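Local coordinates for FAD:protein FMN transferase (Vibrio cholerae, PDB 6NXI) that probably transfers the FMN moiety of FAD, with magnesium as cofactor, onto a threonine hydroxyl of a target flavoprotein, at residues A[57-62]-A[151-156]. Residues are numbered along the deposited sequence; the frame is centred on the assembly and turned at random.
Sequences SELSRF and VDLSTI. With MG (magnesium ion), chain C; FAD (flavin-adenine dinucleotide), chain B.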
loop_
_atom_site.group_PDB
_atom_site.type_symbol
_atom_site.label_atom_id
_atom_site.label_comp_id
_atom_site.label_asym_id
_atom_site.label_seq_id
_atom_site.Cartn_x
_atom_site.Cartn_y
_atom_site.Cartn_z
ATOM N N SER A 57 -11.873 12.201 10.009
ATOM C CA SER A 57 -11.522 12.060 8.573
ATOM C C SER A 57 -12.790 11.675 7.804
ATOM O O SER A 57 -13.740 11.187 8.426
ATOM C CB SER A 57 -10.396 11.068 8.345
ATOM O OG SER A 57 -10.883 9.753 8.624
ATOM N N GLU A 58 -12.838 11.932 6.503
ATOM C CA GLU A 58 -13.996 11.524 5.659
ATOM C C GLU A 58 -14.217 10.026 5.815
ATOM O O GLU A 58 -15.354 9.591 5.952
ATOM C CB GLU A 58 -13.751 11.678 4.168
ATOM C CG GLU A 58 -13.835 13.056 3.621
ATOM C CD GLU A 58 -14.185 12.937 2.146
ATOM O OE1 GLU A 58 -13.563 12.088 1.438
ATOM O OE2 GLU A 58 -15.082 13.643 1.725
ATOM N N LEU A 59 -13.137 9.261 5.820
ATOM C CA LEU A 59 -13.303 7.799 5.899
ATOM C C LEU A 59 -13.816 7.417 7.280
ATOM O O LEU A 59 -14.652 6.504 7.345
ATOM C CB LEU A 59 -11.962 7.126 5.632
ATOM C CG LEU A 59 -11.977 5.613 5.771
ATOM C CD1 LEU A 59 -12.806 4.989 4.696
ATOM C CD2 LEU A 59 -10.532 5.088 5.713
ATOM N N SER A 60 -13.351 8.060 8.346
ATOM C CA SER A 60 -13.830 7.664 9.705
ATOM C C SER A 60 -15.290 8.082 9.828
ATOM O O SER A 60 -16.082 7.320 10.374
ATOM C CB SER A 60 -12.998 8.238 10.775
ATOM O OG SER A 60 -11.706 7.619 10.735
ATOM N N ARG A 61 -15.635 9.241 9.280
ATOM C CA ARG A 61 -17.065 9.650 9.320
ATOM C C ARG A 61 -17.908 8.632 8.543
ATOM O O ARG A 61 -19.070 8.377 8.991
ATOM C CB ARG A 61 -17.195 11.098 8.853
ATOM C CG ARG A 61 -16.541 12.041 9.852
ATOM C CD ARG A 61 -16.789 13.476 9.505
ATOM N NE ARG A 61 -15.721 14.017 8.697
ATOM C CZ ARG A 61 -15.800 14.351 7.396
ATOM N NH1 ARG A 61 -16.912 14.174 6.688
ATOM N NH2 ARG A 61 -14.727 14.833 6.815
ATOM N N PHE A 62 -17.420 8.055 7.446
ATOM C CA PHE A 62 -18.151 6.972 6.742
ATOM C C PHE A 62 -18.262 5.744 7.654
ATOM O O PHE A 62 -19.319 5.110 7.692
ATOM C CB PHE A 62 -17.522 6.610 5.408
ATOM C CG PHE A 62 -18.242 5.508 4.685
ATOM C CD1 PHE A 62 -19.572 5.667 4.301
ATOM C CD2 PHE A 62 -17.629 4.300 4.428
ATOM C CE1 PHE A 62 -20.236 4.660 3.624
ATOM C CE2 PHE A 62 -18.305 3.294 3.757
ATOM C CZ PHE A 62 -19.605 3.479 3.341
ATOM N N VAL A 151 -14.229 0.452 6.774
ATOM C CA VAL A 151 -13.294 0.429 5.614
ATOM C C VAL A 151 -11.962 0.974 6.117
ATOM O O VAL A 151 -11.934 2.002 6.820
ATOM C CB VAL A 151 -13.842 1.289 4.453
ATOM C CG1 VAL A 151 -12.829 1.421 3.355
ATOM C CG2 VAL A 151 -15.147 0.723 3.910
ATOM N N ASP A 152 -10.900 0.275 5.746
ATOM C CA ASP A 152 -9.496 0.574 6.088
ATOM C C ASP A 152 -8.744 0.745 4.771
ATOM O O ASP A 152 -8.765 -0.196 3.954
ATOM C CB ASP A 152 -8.966 -0.613 6.867
ATOM C CG ASP A 152 -7.505 -0.527 7.239
ATOM O OD1 ASP A 152 -6.850 0.434 6.880
ATOM O OD2 ASP A 152 -7.061 -1.452 7.946
ATOM N N LEU A 153 -8.204 1.936 4.494
ATOM C CA LEU A 153 -7.453 2.142 3.251
ATOM C C LEU A 153 -5.945 2.141 3.526
ATOM O O LEU A 153 -5.212 2.613 2.672
ATOM C CB LEU A 153 -7.908 3.437 2.569
ATOM C CG LEU A 153 -9.402 3.456 2.244
ATOM C CD1 LEU A 153 -9.815 4.810 1.675
ATOM C CD2 LEU A 153 -9.745 2.334 1.288
ATOM N N SER A 154 -5.512 1.509 4.603
ATOM C CA SER A 154 -4.063 1.474 4.972
ATOM C C SER A 154 -3.218 0.866 3.862
ATOM O O SER A 154 -1.996 1.161 3.785
ATOM C CB SER A 154 -3.909 0.691 6.271
ATOM O OG SER A 154 -4.433 1.455 7.335
ATOM N N THR A 155 -3.820 -0.003 3.051
ATOM C CA THR A 155 -3.094 -0.846 2.086
ATOM C C THR A 155 -2.883 -0.067 0.814
ATOM O O THR A 155 -2.239 -0.625 -0.066
ATOM C CB THR A 155 -3.832 -2.149 1.817
ATOM O OG1 THR A 155 -2.909 -3.092 1.282
ATOM C CG2 THR A 155 -4.997 -2.023 0.886
ATOM N N ILE A 156 -3.512 1.098 0.664
ATOM C CA ILE A 156 -3.589 1.699 -0.698
ATOM C C ILE A 156 -3.415 3.197 -0.613
ATOM O O ILE A 156 -2.944 3.828 -1.624
ATOM C CB ILE A 156 -4.884 1.255 -1.385
ATOM C CG1 ILE A 156 -4.954 1.690 -2.855
ATOM C CG2 ILE A 156 -6.106 1.663 -0.554
ATOM C CD1 ILE A 156 -6.146 1.048 -3.616
HETATM MG MG MG C . -0.678 -2.361 0.068
HETATM P PA FAD B . 0.368 -3.048 3.311
HETATM O O1A FAD B . 1.034 -4.376 3.264
HETATM O O2A FAD B . 0.453 -2.142 2.148
HETATM O O5B FAD B . -1.175 -3.226 3.689
HETATM C C5B FAD B . -1.417 -3.783 5.008
HETATM C C4B FAD B . -2.461 -2.988 5.752
HETATM O O4B FAD B . -3.737 -2.984 5.065
HETATM C C3B FAD B . -2.734 -3.568 7.139
HETATM O O3B FAD B . -1.896 -2.930 8.104
HETATM C C2B FAD B . -4.230 -3.297 7.341
HETATM O O2B FAD B . -4.452 -1.979 7.792
HETATM C C1B FAD B . -4.769 -3.457 5.926
HETATM N N9A FAD B . -5.105 -4.801 5.510
HETATM C C8A FAD B . -4.732 -6.021 6.092
HETATM N N7A FAD B . -5.110 -7.042 5.362
HETATM C C5A FAD B . -5.800 -6.516 4.289
HETATM C C6A FAD B . -6.457 -7.120 3.206
HETATM N N6A FAD B . -6.475 -8.445 2.973
HETATM N N1A FAD B . -6.996 -6.289 2.292
HETATM C C2A FAD B . -6.959 -4.961 2.517
HETATM N N3A FAD B . -6.363 -4.277 3.502
HETATM C C4A FAD B . -5.801 -5.135 4.372
HETATM N N1 FAD B . -0.651 4.396 11.499
HETATM C C2 FAD B . -0.627 4.954 12.758
HETATM O O2 FAD B . -0.091 4.341 13.707
HETATM N N3 FAD B . -1.147 6.184 13.006
HETATM C C4 FAD B . -1.747 6.936 12.030
HETATM O O4 FAD B . -2.235 8.027 12.292
HETATM C C4X FAD B . -1.814 6.380 10.709
HETATM N N5 FAD B . -2.399 7.072 9.753
HETATM C C5X FAD B . -2.460 6.515 8.496
HETATM C C6 FAD B . -3.102 7.227 7.463
HETATM C C7 FAD B . -3.206 6.746 6.175
HETATM C C7M FAD B . -3.904 7.567 5.115
HETATM C C8 FAD B . -2.625 5.489 5.880
HETATM C C8M FAD B . -2.711 4.893 4.499
HETATM C C9 FAD B . -1.989 4.770 6.897
HETATM C C9A FAD B . -1.883 5.260 8.206
HETATM N N10 FAD B . -1.277 4.553 9.252
HETATM C C10 FAD B . -1.219 5.082 10.529
HETATM C "C1'" FAD B . -0.603 3.265 8.980
HETATM C "C2'" FAD B . -1.519 2.105 8.826
HETATM O "O2'" FAD B . -2.216 1.853 10.042
HETATM C "C3'" FAD B . -0.694 0.859 8.460
HETATM O "O3'" FAD B . 0.214 0.496 9.476
HETATM C "C4'" FAD B . 0.165 1.019 7.219
HETATM O "O4'" FAD B . -0.557 1.755 6.245
HETATM C "C5'" FAD B . 0.662 -0.317 6.704
HETATM O "O5'" FAD B . 1.289 -0.092 5.417
HETATM P P FAD B . 2.151 -1.248 4.766
HETATM O O1P FAD B . 3.050 -1.865 5.740
HETATM O O2P FAD B . 2.620 -0.601 3.482
HETATM O O3P FAD B . 0.971 -2.288 4.542
#
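L59 of the short, serine-capped helix 58-64 meets V151 and L153 in the loop that leads through an Asx turn into the FAD site of this ApbE-family enzyme. Packing is closest around L59. With CG anti to the backbone N (chi1 176°), its forked end reaches the loop: CD1 lies 3.8 Å from V151 CG1, the two side chains crossing at about a right angle, while CD2 lies 4.0 Å from L153 CG and also touches the V151 carbonyl oxygen. A branched leucine suits this place because both methyls can pack on V151 while CD2 also reaches L153. F62, one helical turn on, makes the looser flank: V151 CG2 comes only to the edge of its ring, 4.1 Å from CE2. R61 of the same helix is exposed and makes no contact with 151-156. Along the loop, apolar V151 and L153 point toward the helix, whereas D152 leaves the backbone away from it. Its carboxylate suits two tasks: OD1 accepts from S154 N, which closes the Asx turn, and from S154 OG, and OD2 takes the FAD ribose hydroxyl O2B. T155 then binds magnesium through its carbonyl oxygen at 2.3 Å, while its OG1 donates to FAD O5B at 3.0 Å.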